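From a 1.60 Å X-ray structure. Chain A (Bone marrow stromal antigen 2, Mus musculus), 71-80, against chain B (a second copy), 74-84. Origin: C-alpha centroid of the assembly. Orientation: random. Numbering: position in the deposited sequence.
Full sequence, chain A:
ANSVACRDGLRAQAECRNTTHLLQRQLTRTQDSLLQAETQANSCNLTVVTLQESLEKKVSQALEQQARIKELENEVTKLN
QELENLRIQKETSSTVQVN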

# COMPACT_ATOMS: atom_id res chain seq x y z
N GLU A 71 7.61 27.23 -9.97
CA GLU A 71 7.26 28.18 -11.02
C GLU A 71 6.64 29.44 -10.42
O GLU A 71 6.94 30.56 -10.84
N LEU A 72 5.78 29.24 -9.43
CA LEU A 72 5.08 30.35 -8.79
C LEU A 72 6.02 31.17 -7.91
O LEU A 72 5.95 32.39 -7.89
N GLU A 73 6.90 30.48 -7.19
CA GLU A 73 7.91 31.17 -6.39
C GLU A 73 8.74 32.08 -7.27
O GLU A 73 9.01 33.23 -6.91
N ASN A 74 9.15 31.58 -8.44
CA ASN A 74 9.96 32.37 -9.36
C ASN A 74 9.20 33.59 -9.87
O ASN A 74 9.79 34.65 -10.06
N GLU A 75 7.90 33.44 -10.08
CA GLU A 75 7.09 34.55 -10.55
C GLU A 75 6.94 35.62 -9.48
O GLU A 75 7.03 36.81 -9.77
N VAL A 76 6.72 35.19 -8.24
CA VAL A 76 6.61 36.12 -7.12
C VAL A 76 7.91 36.89 -6.95
O VAL A 76 7.89 38.09 -6.66
N THR A 77 9.04 36.21 -7.13
CA THR A 77 10.34 36.85 -7.03
C THR A 77 10.49 37.90 -8.12
O THR A 77 10.97 39.00 -7.86
N LYS A 78 10.05 37.56 -9.32
CA LYS A 78 10.15 38.45 -10.47
C LYS A 78 9.31 39.72 -10.27
O LYS A 78 9.79 40.83 -10.50
N LEU A 79 8.07 39.54 -9.82
CA LEU A 79 7.17 40.67 -9.63
C LEU A 79 7.63 41.55 -8.48
O LEU A 79 7.50 42.78 -8.53
N ASN A 80 8.17 40.93 -7.43
CA ASN A 80 8.72 41.68 -6.31
C ASN A 80 9.91 42.53 -6.74
O ASN A 80 10.11 43.63 -6.23
N ASN B 74 -2.44 33.61 -5.17
CA ASN B 74 -3.02 34.82 -4.61
C ASN B 74 -2.00 35.95 -4.54
O ASN B 74 -2.32 37.11 -4.79
N GLU B 75 -0.76 35.60 -4.20
CA GLU B 75 0.31 36.60 -4.11
C GLU B 75 0.64 37.14 -5.49
O GLU B 75 0.90 38.33 -5.65
N VAL B 76 0.66 36.26 -6.48
CA VAL B 76 0.97 36.68 -7.84
C VAL B 76 -0.08 37.67 -8.34
O VAL B 76 0.27 38.70 -8.93
N THR B 77 -1.35 37.36 -8.12
CA THR B 77 -2.44 38.23 -8.55
C THR B 77 -2.34 39.57 -7.84
O THR B 77 -2.52 40.63 -8.45
N LYS B 78 -2.05 39.52 -6.55
CA LYS B 78 -1.93 40.72 -5.73
C LYS B 78 -0.83 41.64 -6.25
O LYS B 78 -1.05 42.83 -6.48
N LEU B 79 0.36 41.08 -6.45
CA LEU B 79 1.51 41.84 -6.92
C LEU B 79 1.27 42.38 -8.33
O LEU B 79 1.72 43.48 -8.66
N ASN B 80 0.58 41.60 -9.15
CA ASN B 80 0.32 42.00 -10.52
C ASN B 80 -0.58 43.23 -10.56
O ASN B 80 -0.35 44.15 -11.35
N GLN B 81 -1.59 43.24 -9.70
CA GLN B 81 -2.51 44.37 -9.61
C GLN B 81 -1.81 45.60 -9.05
O GLN B 81 -2.05 46.71 -9.52
N GLU B 82 -0.96 45.40 -8.05
CA GLU B 82 -0.19 46.50 -7.48
C GLU B 82 0.66 47.15 -8.56
O GLU B 82 0.75 48.37 -8.65
N LEU B 83 1.29 46.31 -9.38
CA LEU B 83 2.15 46.79 -10.45
C LEU B 83 1.37 47.53 -11.52
O LEU B 83 1.84 48.52 -12.07
N GLU B 84 0.16 47.06 -11.80
CA GLU B 84 -0.67 47.70 -12.82
C GLU B 84 -1.16 49.06 -12.35
O GLU B 84 -1.14 50.02 -13.11

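What holds these two helices together? They run in nearly the same direction, 21° apart with axes 9.5 Å distant at closest approach, and no hydrogen bond passes directly between them, so the contact rests mainly on apolar side chains. In the register, V76 and L79 each face their own copy: the CA atoms of V76(A) and V76(B) lie 5.7 Å apart, those of L79(A) and L79(B) 6.4 Å. Both leucines point toward the partner helix, both valines sideways. The valines are t; the leucines have chi1 m and chi2 t.

How do the apolar side chains interlock? The valines meet through V76(A) CG2 and V76(B) CG2 at 3.8 Å, and the leucines through L79(A) CB and L79(B) CB at 3.9 Å. Between these two layers each leucine reaches back to the opposing valine: L79(A) CD1 is 4.0 Å from V76(B) CG1, and V76(A) CG1 is 4.0 Å from L79(B) CD1. The packing is knob into hole. L79(A), which has the largest area covered, sits among V76(B), L79(B), N80(B) and L83(B), while V76(B) fills the hole formed by L72(A), E75(A), V76(A) and L79(A). Two further leucines with m, t side chains extend the apolar packing: L72(A) CD2 lies 4.1 Å from V76(B) CG2, and L83(B) CD1 lies 3.8 Å from L79(A) CD2.

What do the polar residues at the margins contribute? E75(A) and E75(B) both point toward the other helix with chi1 t and chi2 p, and their CG atoms pack against the valines: E75(A) CG is 4.1 Å from V76(B) CG2, and E75(B) CG is 4.1 Å from V76(A) CG2. The asparagines differ. N80(A) is m and brings OD1 to 3.5 Å from L79(B) CD1, a van der Waals contact; N80(B), with chi1 between wells at -144°, places OD1 3.9 Å from L79(A) CD2.

Is there any polar link across the contact? One water supplies it, accepting from N80(A) ND2 at 2.9 Å and donating to E75(B) OE2 at 2.9 Å. The same carboxylate is engaged within its own helix, one turn along, by K78(B): NZ forms a salt bridge to E75(B) OE2 at 3.1 Å, although the hydrogen bonds to this carboxylate are weak. A longer salt bridge joins K78(B) NZ to E82(B) OE2 at 3.8 Å. The lysine thus ties together acidic residues of chain B without touching the chain A stretch.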

# COMPACT_ATOMS: atom_id res chain seq x y z
CB GLU A 71 6.28 27.53 -12.00
CG GLU A 71 5.94 28.39 -13.21
CD GLU A 71 4.89 27.74 -14.10
OE1 GLU A 71 4.17 26.85 -13.61
OE2 GLU A 71 4.79 28.12 -15.28
CB LEU A 72 3.90 29.84 -7.97
CG LEU A 72 2.69 29.42 -8.81
CD1 LEU A 72 1.68 28.62 -8.01
CD2 LEU A 72 2.04 30.66 -9.42
CB GLU A 73 8.84 30.16 -5.71
CG GLU A 73 8.24 29.42 -4.54
CD GLU A 73 9.19 28.37 -4.01
OE1 GLU A 73 10.02 27.86 -4.79
OE2 GLU A 73 9.12 28.07 -2.81
CB ASN A 74 10.43 31.52 -10.55
CG ASN A 74 11.40 30.44 -10.14
OD1 ASN A 74 12.00 30.49 -9.06
ND2 ASN A 74 11.58 29.44 -11.00
CB GLU A 75 5.72 34.07 -11.01
CG GLU A 75 4.88 35.17 -11.63
CD GLU A 75 5.43 35.67 -12.95
OE1 GLU A 75 6.45 35.14 -13.42
OE2 GLU A 75 4.83 36.60 -13.53
CB VAL A 76 6.28 35.38 -5.80
CG1 VAL A 76 6.44 36.32 -4.61
CG2 VAL A 76 4.87 34.82 -5.85
CB THR A 77 11.48 35.82 -7.17
OG1 THR A 77 11.42 34.88 -6.10
CG2 THR A 77 12.84 36.50 -7.16
CB LYS A 78 9.69 37.72 -11.74
CG LYS A 78 9.61 38.59 -12.98
CD LYS A 78 9.70 37.74 -14.24
CE LYS A 78 9.72 38.59 -15.50
NZ LYS A 78 10.04 37.76 -16.70
CB LEU A 79 5.74 40.17 -9.38
CG LEU A 79 5.13 39.37 -10.53
CD1 LEU A 79 3.78 38.78 -10.13
CD2 LEU A 79 4.98 40.25 -11.77
CB ASN A 80 9.13 40.75 -5.18
CG ASN A 80 7.98 40.39 -4.27
OD1 ASN A 80 7.08 41.20 -4.03
ND2 ASN A 80 8.01 39.17 -3.74
CB ASN B 74 -3.59 34.55 -3.21
CG ASN B 74 -4.87 33.74 -3.25
OD1 ASN B 74 -5.59 33.74 -4.25
ND2 ASN B 74 -5.17 33.05 -2.15
CB GLU B 75 1.56 36.00 -3.48
CG GLU B 75 2.65 37.03 -3.21
CD GLU B 75 2.27 37.99 -2.10
OE1 GLU B 75 1.21 37.80 -1.47
OE2 GLU B 75 3.05 38.94 -1.85
CB VAL B 76 1.01 35.49 -8.79
CG1 VAL B 76 0.94 35.99 -10.20
CG2 VAL B 76 2.26 34.64 -8.56
CB THR B 77 -3.81 37.61 -8.25
OG1 THR B 77 -3.92 36.32 -8.88
CG2 THR B 77 -4.93 38.51 -8.75
CB LYS B 78 -1.63 40.33 -4.28
CG LYS B 78 -1.88 41.43 -3.26
CD LYS B 78 -1.86 40.86 -1.85
CE LYS B 78 -0.57 41.21 -1.12
NZ LYS B 78 0.64 40.87 -1.90
CB LEU B 79 2.77 40.97 -6.91
CG LEU B 79 3.24 40.51 -5.53
CD1 LEU B 79 4.42 39.56 -5.66
CD2 LEU B 79 3.59 41.70 -4.66
CB ASN B 80 -0.33 40.85 -11.29
CG ASN B 80 0.12 40.79 -12.73
OD1 ASN B 80 1.25 40.40 -13.03
ND2 ASN B 80 -0.77 41.17 -13.64
CB GLN B 81 -3.70 44.01 -8.71
CG GLN B 81 -4.59 42.91 -9.26
CD GLN B 81 -5.61 42.44 -8.25
OE1 GLN B 81 -5.37 42.48 -7.04
NE2 GLN B 81 -6.77 42.00 -8.73
CB GLU B 82 0.71 45.99 -6.35
CG GLU B 82 -0.03 45.65 -5.06
CD GLU B 82 0.89 45.09 -3.99
OE1 GLU B 82 2.12 45.29 -4.10
OE2 GLU B 82 0.39 44.45 -3.05
CB LEU B 83 2.90 45.62 -11.08
CG LEU B 83 4.23 45.28 -10.40
CD1 LEU B 83 4.72 43.90 -10.80
CD2 LEU B 83 5.26 46.35 -10.73
CB GLU B 84 -1.86 46.82 -13.19
CG GLU B 84 -2.91 47.57 -14.00
CD GLU B 84 -3.56 46.71 -15.06
OE1 GLU B 84 -3.55 45.47 -14.91
OE2 GLU B 84 -4.06 47.27 -16.06
O HOH W 1 5.96 38.87 -1.77